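Putative ABC-transporter ATP-binding protein (Alicyclobacillus acidocaldarius, PDB 1Z47) probably binds and hydrolyses ATP as the nucleotide-binding subunit of a putative ABC-type sulfate transporter. Local coordinates at residues 45-50 against 201-206; 56-61 against 168-173; 213-218 against 225-230. All coordinates share one frame; numbering follows the deposited sequence.

Contact 1: 45-50 against 201-206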
loop_
_atom_site.group_PDB
_atom_site.type_symbol
_atom_site.label_atom_id
_atom_site.label_comp_id
_atom_site.label_asym_id
_atom_site.label_seq_id
_atom_site.Cartn_x
_atom_site.Cartn_y
_atom_site.Cartn_z
ATOM N N GLY B 45 -15.443 -3.494 -6.204
ATOM C CA GLY B 45 -14.220 -4.103 -5.718
ATOM C C GLY B 45 -14.547 -5.331 -4.869
ATOM O O GLY B 45 -15.375 -5.272 -3.952
ATOM N N LEU B 46 -13.933 -6.455 -5.191
ATOM C CA LEU B 46 -14.144 -7.654 -4.412
ATOM C C LEU B 46 -12.965 -7.605 -3.417
ATOM O O LEU B 46 -11.809 -7.893 -3.763
ATOM C CB LEU B 46 -14.086 -8.898 -5.289
ATOM C CG LEU B 46 -15.037 -9.010 -6.501
ATOM C CD1 LEU B 46 -14.731 -10.288 -7.233
ATOM C CD2 LEU B 46 -16.496 -9.026 -6.047
ATOM N N LEU B 47 -13.280 -7.219 -2.188
ATOM C CA LEU B 47 -12.272 -7.080 -1.135
ATOM C C LEU B 47 -12.299 -8.185 -0.076
ATOM O O LEU B 47 -13.322 -8.396 0.585
ATOM C CB LEU B 47 -12.462 -5.714 -0.469
ATOM C CG LEU B 47 -11.686 -5.400 0.812
ATOM C CD1 LEU B 47 -10.172 -5.456 0.549
ATOM C CD2 LEU B 47 -12.083 -4.013 1.306
ATOM N N GLY B 48 -11.170 -8.865 0.093
ATOM C CA GLY B 48 -11.073 -9.917 1.089
ATOM C C GLY B 48 -9.670 -10.501 1.256
ATOM O O GLY B 48 -8.765 -10.229 0.456
ATOM N N PRO B 49 -9.459 -11.313 2.298
ATOM C CA PRO B 49 -8.146 -11.937 2.550
ATOM C C PRO B 49 -7.849 -12.935 1.430
ATOM O O PRO B 49 -8.748 -13.353 0.700
ATOM C CB PRO B 49 -8.354 -12.685 3.865
ATOM C CG PRO B 49 -9.426 -11.906 4.554
ATOM C CD PRO B 49 -10.389 -11.545 3.416
ATOM N N SER B 50 -6.591 -13.337 1.316
ATOM C CA SER B 50 -6.217 -14.330 0.323
ATOM C C SER B 50 -7.067 -15.577 0.580
ATOM O O SER B 50 -7.211 -16.030 1.735
ATOM C CB SER B 50 -4.725 -14.674 0.462
ATOM O OG SER B 50 -4.368 -15.796 -0.338
ATOM N N PHE B 201 -13.129 -5.704 -9.778
ATOM C CA PHE B 201 -11.703 -5.972 -9.602
ATOM C C PHE B 201 -11.492 -6.663 -8.261
ATOM O O PHE B 201 -12.297 -6.520 -7.347
ATOM C CB PHE B 201 -10.891 -4.670 -9.696
ATOM C CG PHE B 201 -11.165 -3.686 -8.595
ATOM C CD1 PHE B 201 -10.356 -3.646 -7.452
ATOM C CD2 PHE B 201 -12.208 -2.764 -8.714
ATOM C CE1 PHE B 201 -10.585 -2.697 -6.459
ATOM C CE2 PHE B 201 -12.453 -1.815 -7.736
ATOM C CZ PHE B 201 -11.640 -1.772 -6.596
ATOM N N VAL B 202 -10.417 -7.429 -8.171
ATOM C CA VAL B 202 -10.086 -8.184 -6.965
ATOM C C VAL B 202 -9.004 -7.436 -6.201
ATOM O O VAL B 202 -8.100 -6.859 -6.809
ATOM C CB VAL B 202 -9.576 -9.596 -7.360
ATOM C CG1 VAL B 202 -8.795 -10.234 -6.213
ATOM C CG2 VAL B 202 -10.785 -10.490 -7.761
ATOM N N THR B 203 -9.094 -7.436 -4.874
ATOM C CA THR B 203 -8.082 -6.747 -4.078
ATOM C C THR B 203 -8.069 -7.149 -2.596
ATOM O O THR B 203 -9.101 -7.473 -2.007
ATOM C CB THR B 203 -8.252 -5.208 -4.187
ATOM O OG1 THR B 203 -7.171 -4.557 -3.517
ATOM C CG2 THR B 203 -9.549 -4.768 -3.572
ATOM N N HIS B 204 -6.883 -7.144 -1.998
ATOM C CA HIS B 204 -6.766 -7.455 -0.582
ATOM C C HIS B 204 -6.350 -6.181 0.163
ATOM O O HIS B 204 -6.043 -6.211 1.364
ATOM C CB HIS B 204 -5.751 -8.592 -0.361
ATOM C CG HIS B 204 -4.405 -8.338 -0.979
ATOM N ND1 HIS B 204 -3.546 -7.362 -0.523
ATOM C CD2 HIS B 204 -3.766 -8.948 -2.010
ATOM C CE1 HIS B 204 -2.437 -7.378 -1.243
ATOM N NE2 HIS B 204 -2.545 -8.333 -2.151
ATOM N N ASP B 205 -6.389 -5.058 -0.559
ATOM C CA ASP B 205 -6.004 -3.730 -0.049
ATOM C C ASP B 205 -7.244 -2.843 0.157
ATOM O O ASP B 205 -7.783 -2.281 -0.793
ATOM C CB ASP B 205 -5.063 -3.045 -1.049
ATOM C CG ASP B 205 -4.505 -1.726 -0.524
ATOM O OD1 ASP B 205 -5.088 -1.152 0.431
ATOM O OD2 ASP B 205 -3.476 -1.266 -1.074
ATOM N N GLN B 206 -7.677 -2.684 1.401
ATOM C CA GLN B 206 -8.875 -1.902 1.636
ATOM C C GLN B 206 -8.753 -0.457 1.158
ATOM O O GLN B 206 -9.734 0.126 0.705
ATOM C CB GLN B 206 -9.267 -1.971 3.120
ATOM C CG GLN B 206 -8.220 -1.470 4.124
ATOM C CD GLN B 206 -8.177 0.044 4.231
ATOM O OE1 GLN B 206 -9.216 0.717 4.199
ATOM N NE2 GLN B 206 -6.982 0.587 4.395
#
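The ring of F201 lies beneath G45, whose CA sits 3.6 Å from the centroid of the F201 ring in a CH-pi contact over one face, 18° off the normal. CG of F201 stands between the backbone N and the carbonyl carbon (chi1 65°), which swings the ring back over the neighbouring strand. On the other face of the sheet L46 and V202 cross obliquely, L46 CD1 meeting V202 CG2 at 4.0 Å under helix 54-62. Strands 43-47 and 198-203 are parallel neighbours in the central sheet of the ABC ATPase domain, and the first of them runs into what is probably the P-loop (Walker A) at G48. An alanine in place of F201 would probably open a gap beneath G45 and beside V212 and A213. L46 N donates to F201 O at 2.7 Å, almost straight, and T203 N returns a bond to L46 O at 3.0 Å. Beyond them L47 and Q206 run alongside one another, with L47 CD2 3.9 Å from Q206 CB, while Q206 OE1 bonds to G247 N. T203 OG1 takes the D205 N-H at 3.1 Å in an ST turn and also bonds to E208; H204 ND1 reaches T178 of the second subunit.

Contact 2: 56-61 against 168-173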
loop_
_atom_site.group_PDB
_atom_site.type_symbol
_atom_site.label_atom_id
_atom_site.label_comp_id
_atom_site.label_asym_id
_atom_site.label_seq_id
_atom_site.Cartn_x
_atom_site.Cartn_y
_atom_site.Cartn_z
ATOM N N THR B 56 -12.192 -16.575 -6.821
ATOM C CA THR B 56 -13.107 -17.573 -7.376
ATOM C C THR B 56 -14.326 -16.854 -7.948
ATOM O O THR B 56 -14.775 -17.183 -9.045
ATOM C CB THR B 56 -13.542 -18.573 -6.295
ATOM O OG1 THR B 56 -12.364 -19.173 -5.732
ATOM C CG2 THR B 56 -14.446 -19.685 -6.904
ATOM N N ILE B 57 -14.846 -15.860 -7.218
ATOM C CA ILE B 57 -16.004 -15.087 -7.681
ATOM C C ILE B 57 -15.684 -14.390 -9.019
ATOM O O ILE B 57 -16.474 -14.464 -9.974
ATOM C CB ILE B 57 -16.431 -14.028 -6.631
ATOM C CG1 ILE B 57 -17.121 -14.737 -5.443
ATOM C CG2 ILE B 57 -17.337 -12.968 -7.277
ATOM C CD1 ILE B 57 -17.588 -13.792 -4.333
ATOM N N LEU B 58 -14.541 -13.701 -9.087
ATOM C CA LEU B 58 -14.141 -13.033 -10.329
ATOM C C LEU B 58 -14.103 -14.071 -11.464
ATOM O O LEU B 58 -14.628 -13.823 -12.557
ATOM C CB LEU B 58 -12.751 -12.386 -10.179
ATOM C CG LEU B 58 -12.479 -11.360 -11.271
ATOM C CD1 LEU B 58 -13.171 -10.039 -10.913
ATOM C CD2 LEU B 58 -10.957 -11.190 -11.456
ATOM N N ARG B 59 -13.499 -15.232 -11.200
ATOM C CA ARG B 59 -13.406 -16.303 -12.195
ATOM C C ARG B 59 -14.787 -16.903 -12.546
ATOM O O ARG B 59 -14.988 -17.369 -13.670
ATOM C CB ARG B 59 -12.456 -17.400 -11.711
ATOM C CG ARG B 59 -11.006 -16.919 -11.577
ATOM C CD ARG B 59 -10.135 -17.941 -10.875
ATOM N NE ARG B 59 -10.144 -19.211 -11.590
ATOM C CZ ARG B 59 -9.654 -19.384 -12.817
ATOM N NH1 ARG B 59 -9.715 -20.581 -13.393
ATOM N NH2 ARG B 59 -9.091 -18.363 -13.459
ATOM N N LEU B 60 -15.726 -16.881 -11.598
ATOM C CA LEU B 60 -17.085 -17.392 -11.849
ATOM C C LEU B 60 -17.810 -16.447 -12.808
ATOM O O LEU B 60 -18.675 -16.876 -13.570
ATOM C CB LEU B 60 -17.915 -17.473 -10.560
ATOM C CG LEU B 60 -18.159 -18.773 -9.784
ATOM C CD1 LEU B 60 -18.397 -19.927 -10.750
ATOM C CD2 LEU B 60 -17.001 -19.077 -8.886
ATOM N N ILE B 61 -17.476 -15.157 -12.749
ATOM C CA ILE B 61 -18.094 -14.177 -13.635
ATOM C C ILE B 61 -17.499 -14.333 -15.043
ATOM O O ILE B 61 -18.189 -14.140 -16.058
ATOM C CB ILE B 61 -17.839 -12.732 -13.155
ATOM C CG1 ILE B 61 -18.463 -12.505 -11.779
ATOM C CG2 ILE B 61 -18.432 -11.741 -14.159
ATOM C CD1 ILE B 61 -18.157 -11.128 -11.185
ATOM N N LEU B 168 -13.256 -7.294 -16.214
ATOM C CA LEU B 168 -12.742 -7.967 -15.014
ATOM C C LEU B 168 -11.232 -7.777 -14.789
ATOM O O LEU B 168 -10.419 -8.084 -15.672
ATOM C CB LEU B 168 -13.038 -9.460 -15.103
ATOM C CG LEU B 168 -14.511 -9.796 -15.381
ATOM C CD1 LEU B 168 -14.681 -11.304 -15.459
ATOM C CD2 LEU B 168 -15.384 -9.189 -14.286
ATOM N N PHE B 169 -10.845 -7.316 -13.595
ATOM C CA PHE B 169 -9.414 -7.114 -13.297
ATOM C C PHE B 169 -8.953 -8.081 -12.210
ATOM O O PHE B 169 -9.527 -8.095 -11.127
ATOM C CB PHE B 169 -9.160 -5.681 -12.814
ATOM C CG PHE B 169 -9.489 -4.627 -13.828
ATOM C CD1 PHE B 169 -10.807 -4.250 -14.058
ATOM C CD2 PHE B 169 -8.478 -4.027 -14.573
ATOM C CE1 PHE B 169 -11.117 -3.290 -15.016
ATOM C CE2 PHE B 169 -8.769 -3.065 -15.538
ATOM C CZ PHE B 169 -10.093 -2.696 -15.761
ATOM N N ASP B 170 -7.946 -8.900 -12.487
ATOM C CA ASP B 170 -7.449 -9.807 -11.457
ATOM C C ASP B 170 -6.059 -9.372 -10.977
ATOM O O ASP B 170 -5.050 -9.916 -11.437
ATOM C CB ASP B 170 -7.376 -11.238 -11.977
ATOM C CG ASP B 170 -7.165 -12.260 -10.863
ATOM O OD1 ASP B 170 -6.974 -13.449 -11.194
ATOM O OD2 ASP B 170 -7.200 -11.891 -9.658
ATOM N N GLU B 171 -6.023 -8.386 -10.071
ATOM C CA GLU B 171 -4.777 -7.860 -9.493
ATOM C C GLU B 171 -3.696 -7.714 -10.560
ATOM O O GLU B 171 -2.543 -8.108 -10.353
ATOM C CB GLU B 171 -4.263 -8.797 -8.389
ATOM C CG GLU B 171 -3.808 -10.155 -8.914
ATOM C CD GLU B 171 -3.084 -11.003 -7.880
ATOM O OE1 GLU B 171 -2.022 -10.564 -7.368
ATOM O OE2 GLU B 171 -3.580 -12.117 -7.591
ATOM N N PRO B 172 -4.053 -7.136 -11.720
ATOM C CA PRO B 172 -3.082 -6.962 -12.808
ATOM C C PRO B 172 -1.865 -6.088 -12.475
ATOM O O PRO B 172 -0.858 -6.121 -13.181
ATOM C CB PRO B 172 -3.931 -6.359 -13.926
ATOM C CG PRO B 172 -4.930 -5.526 -13.154
ATOM C CD PRO B 172 -5.332 -6.477 -12.047
ATOM N N PHE B 173 -1.957 -5.328 -11.389
ATOM C CA PHE B 173 -0.889 -4.409 -11.014
ATOM C C PHE B 173 0.091 -4.902 -9.946
ATOM O O PHE B 173 0.921 -4.139 -9.465
ATOM C CB PHE B 173 -1.525 -3.069 -10.610
ATOM C CG PHE B 173 -2.476 -2.517 -11.655
ATOM C CD1 PHE B 173 -3.546 -1.703 -11.289
ATOM C CD2 PHE B 173 -2.309 -2.833 -13.008
ATOM C CE1 PHE B 173 -4.438 -1.213 -12.253
ATOM C CE2 PHE B 173 -3.191 -2.349 -13.976
ATOM C CZ PHE B 173 -4.258 -1.540 -13.598
HETATM O O HOH W 1 -7.669 -15.601 -12.175
#
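L58 and L168 interleave, each reaching past the other toward the opposite backbone, with L58 CD1 meeting L168 CD2 at 4.1 Å in the layer between helix 56-61 and strand 168-170. CG of L58 is anti to the backbone N (chi1 -163°), and its CD2 branch reaches the strand backbone, 3.4 Å from F169 O. The same methyl touches the side chain of D170, with L58 CD2 3.6 Å from D170 CB, so one leucine spans three successive residues of the strand. I61, almost one turn further along the helix, lays its CG2 against the fork of L168: I61 CG2 comes within 4.0 Å of L168 CD2 and equally near its CD1. That CD1 branch of L168 also lies against the helix backbone, 3.8 Å from L58 O.

In the next shell, V200 and V202 of strand 198-203 extend the apolar layer around L58, while I15 and F17 of strand 15-22 pack on I61. The helix follows the probable P-loop (Walker A), whose residues the D170 side chain touches, and strand 168-170 with the following E171 is consistent with the Walker B region of ABC ATPases.

To one side a water donates to D170 OD1 at 2.5 Å and accepts a weak bond from R59 NH2, whose guanidinium also forms a salt bridge to E65 through NH1. The helix is thus joined to the sheet by interlocking apolar branches, and the polar link between R59 and D170 is only indirect, through a water whose bond to R59 is weak.

Contact 3: 213-218 against 225-230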
loop_
_atom_site.group_PDB
_atom_site.type_symbol
_atom_site.label_atom_id
_atom_site.label_comp_id
_atom_site.label_asym_id
_atom_site.label_seq_id
_atom_site.Cartn_x
_atom_site.Cartn_y
_atom_site.Cartn_z
ATOM N N ALA B 213 -13.600 2.097 -5.891
ATOM C CA ALA B 213 -14.901 1.432 -6.056
ATOM C C ALA B 213 -16.148 2.250 -5.726
ATOM O O ALA B 213 -16.133 3.110 -4.832
ATOM C CB ALA B 213 -14.916 0.136 -5.258
ATOM N N ASP B 214 -17.222 1.980 -6.469
ATOM C CA ASP B 214 -18.516 2.622 -6.216
ATOM C C ASP B 214 -19.075 1.918 -4.977
ATOM O O ASP B 214 -19.565 2.568 -4.053
ATOM C CB ASP B 214 -19.436 2.438 -7.418
ATOM C CG ASP B 214 -18.952 3.218 -8.633
ATOM O OD1 ASP B 214 -18.851 2.628 -9.720
ATOM O OD2 ASP B 214 -18.689 4.416 -8.470
ATOM N N ARG B 215 -18.994 0.594 -4.978
ATOM C CA ARG B 215 -19.398 -0.230 -3.833
ATOM C C ARG B 215 -18.398 -1.371 -3.644
ATOM O O ARG B 215 -17.791 -1.876 -4.596
ATOM C CB ARG B 215 -20.812 -0.815 -3.987
ATOM C CG ARG B 215 -21.927 0.224 -3.767
ATOM C CD ARG B 215 -23.273 -0.449 -3.674
ATOM N NE ARG B 215 -23.592 -1.157 -4.906
ATOM C CZ ARG B 215 -24.490 -2.123 -4.998
ATOM N NH1 ARG B 215 -25.163 -2.509 -3.911
ATOM N NH2 ARG B 215 -24.726 -2.690 -6.174
ATOM N N VAL B 216 -18.262 -1.792 -2.400
ATOM C CA VAL B 216 -17.311 -2.832 -2.038
ATOM C C VAL B 216 -18.001 -4.080 -1.517
ATOM O O VAL B 216 -18.886 -3.993 -0.653
ATOM C CB VAL B 216 -16.372 -2.295 -0.936
ATOM C CG1 VAL B 216 -15.312 -3.337 -0.564
ATOM C CG2 VAL B 216 -15.727 -1.001 -1.416
ATOM N N LEU B 217 -17.598 -5.226 -2.056
ATOM C CA LEU B 217 -18.107 -6.506 -1.622
ATOM C C LEU B 217 -17.026 -7.133 -0.703
ATOM O O LEU B 217 -15.999 -7.628 -1.174
ATOM C CB LEU B 217 -18.364 -7.412 -2.824
ATOM C CG LEU B 217 -19.117 -8.685 -2.453
ATOM C CD1 LEU B 217 -20.587 -8.333 -2.251
ATOM C CD2 LEU B 217 -18.981 -9.722 -3.540
ATOM N N VAL B 218 -17.255 -7.090 0.603
ATOM C CA VAL B 218 -16.297 -7.657 1.547
ATOM C C VAL B 218 -16.543 -9.163 1.704
ATOM O O VAL B 218 -17.648 -9.621 2.051
ATOM C CB VAL B 218 -16.397 -6.941 2.915
ATOM C CG1 VAL B 218 -15.175 -7.261 3.791
ATOM C CG2 VAL B 218 -16.532 -5.452 2.700
ATOM N N GLU B 225 -19.693 -10.488 3.743
ATOM C CA GLU B 225 -19.867 -9.862 5.041
ATOM C C GLU B 225 -20.707 -8.605 4.894
ATOM O O GLU B 225 -21.550 -8.306 5.737
ATOM C CB GLU B 225 -18.506 -9.503 5.638
ATOM C CG GLU B 225 -17.626 -10.711 5.938
ATOM C CD GLU B 225 -18.001 -11.382 7.246
ATOM O OE1 GLU B 225 -18.258 -10.645 8.203
ATOM O OE2 GLU B 225 -18.023 -12.630 7.318
ATOM N N GLN B 226 -20.464 -7.855 3.826
ATOM C CA GLN B 226 -21.214 -6.627 3.573
ATOM C C GLN B 226 -20.977 -6.180 2.132
ATOM O O GLN B 226 -19.978 -6.536 1.512
ATOM C CB GLN B 226 -20.807 -5.524 4.568
ATOM C CG GLN B 226 -21.433 -4.150 4.306
ATOM C CD GLN B 226 -21.332 -3.197 5.481
ATOM O OE1 GLN B 226 -20.430 -3.301 6.325
ATOM N NE2 GLN B 226 -22.249 -2.244 5.536
ATOM N N PHE B 227 -21.923 -5.428 1.602
ATOM C CA PHE B 227 -21.837 -4.930 0.238
ATOM C C PHE B 227 -22.382 -3.515 0.311
ATOM O O PHE B 227 -23.588 -3.312 0.423
ATOM C CB PHE B 227 -22.680 -5.833 -0.674
ATOM C CG PHE B 227 -22.591 -5.491 -2.141
ATOM C CD1 PHE B 227 -21.394 -5.030 -2.702
ATOM C CD2 PHE B 227 -23.702 -5.654 -2.966
ATOM C CE1 PHE B 227 -21.310 -4.737 -4.070
ATOM C CE2 PHE B 227 -23.628 -5.362 -4.333
ATOM C CZ PHE B 227 -22.426 -4.902 -4.881
ATOM N N GLY B 228 -21.485 -2.536 0.310
ATOM C CA GLY B 228 -21.902 -1.154 0.409
ATOM C C GLY B 228 -20.878 -0.162 -0.114
ATOM O O GLY B 228 -19.808 -0.550 -0.591
ATOM N N THR B 229 -21.208 1.127 -0.023
ATOM C CA THR B 229 -20.312 2.171 -0.480
ATOM C C THR B 229 -19.138 2.301 0.472
ATOM O O THR B 229 -19.191 1.815 1.598
ATOM C CB THR B 229 -20.983 3.524 -0.495
ATOM O OG1 THR B 229 -21.242 3.914 0.853
ATOM C CG2 THR B 229 -22.295 3.489 -1.307
ATOM N N PRO B 230 -18.062 2.971 0.033
ATOM C CA PRO B 230 -16.873 3.163 0.865
ATOM C C PRO B 230 -17.254 3.751 2.219
ATOM O O PRO B 230 -16.760 3.320 3.265
ATOM C CB PRO B 230 -16.035 4.140 0.035
ATOM C CG PRO B 230 -16.289 3.668 -1.351
ATOM C CD PRO B 230 -17.815 3.457 -1.339
HETATM O O HOH W 2 -25.137 -1.997 -1.295
#
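The beta hairpin of strands 215-220 and 223-228 forms one margin of the central ABC ATPase sheet, and residues 215-218 and 225-228 pair within it. V216 and G228 make a hydrogen-bonded antiparallel pair: V216 N donates to G228 O at 2.7 Å and G228 N to V216 O at 3.1 Å. Nearer the turn, E225 N donates to V218 O at 2.8 Å. L217 faces F227 in a non-hydrogen-bonded pair, and with CG of F227 anti to its backbone N (chi1 -175°) the ring reaches L217 CD1, 3.4 Å from F227 CD1. The R215 chain, bent at chi3 (-61°), brings its guanidinium to the same ring, F227 CE2 lying over one guanidinium face toward that group's edge. R215 NH1 lies 3.3 Å from F227 CE2, with the two planes 37° apart. A water in the guanidinium plane takes a bond from R215 NH1 at 2.7 Å and donates to F227 O. R215 NE forms a salt bridge to E42, while NH2 bonds to Q37 O. P230 CD packs 3.3 Å from D214 O. Held by E42, Q37 and water, the guanidinium has its rotation largely fixed, and its charge is probably balanced at least in part by E42.

All three contacts share one mixed sheet. Contact 1 is buried near its middle, joining strands 43-47 and 198-203; contact 2 is also buried and sets helix 54-62 against strand 166-170, the other neighbour of strand 198-203; contact 3 is partly buried at the hairpin margin. Contact 1 touches both others: V202 packs on L58, while L46 meets I57 and L217. Strand 43-47 also probably bonds to strand 215-220 through G45 and L47. Chemistry changes with place: backbone bonds between parallel strands and a CH-pi contact in contact 1, aliphatic branches in contact 2, backbone bonds between antiparallel strands and a guanidinium with an aromatic carbon over its face in contact 3.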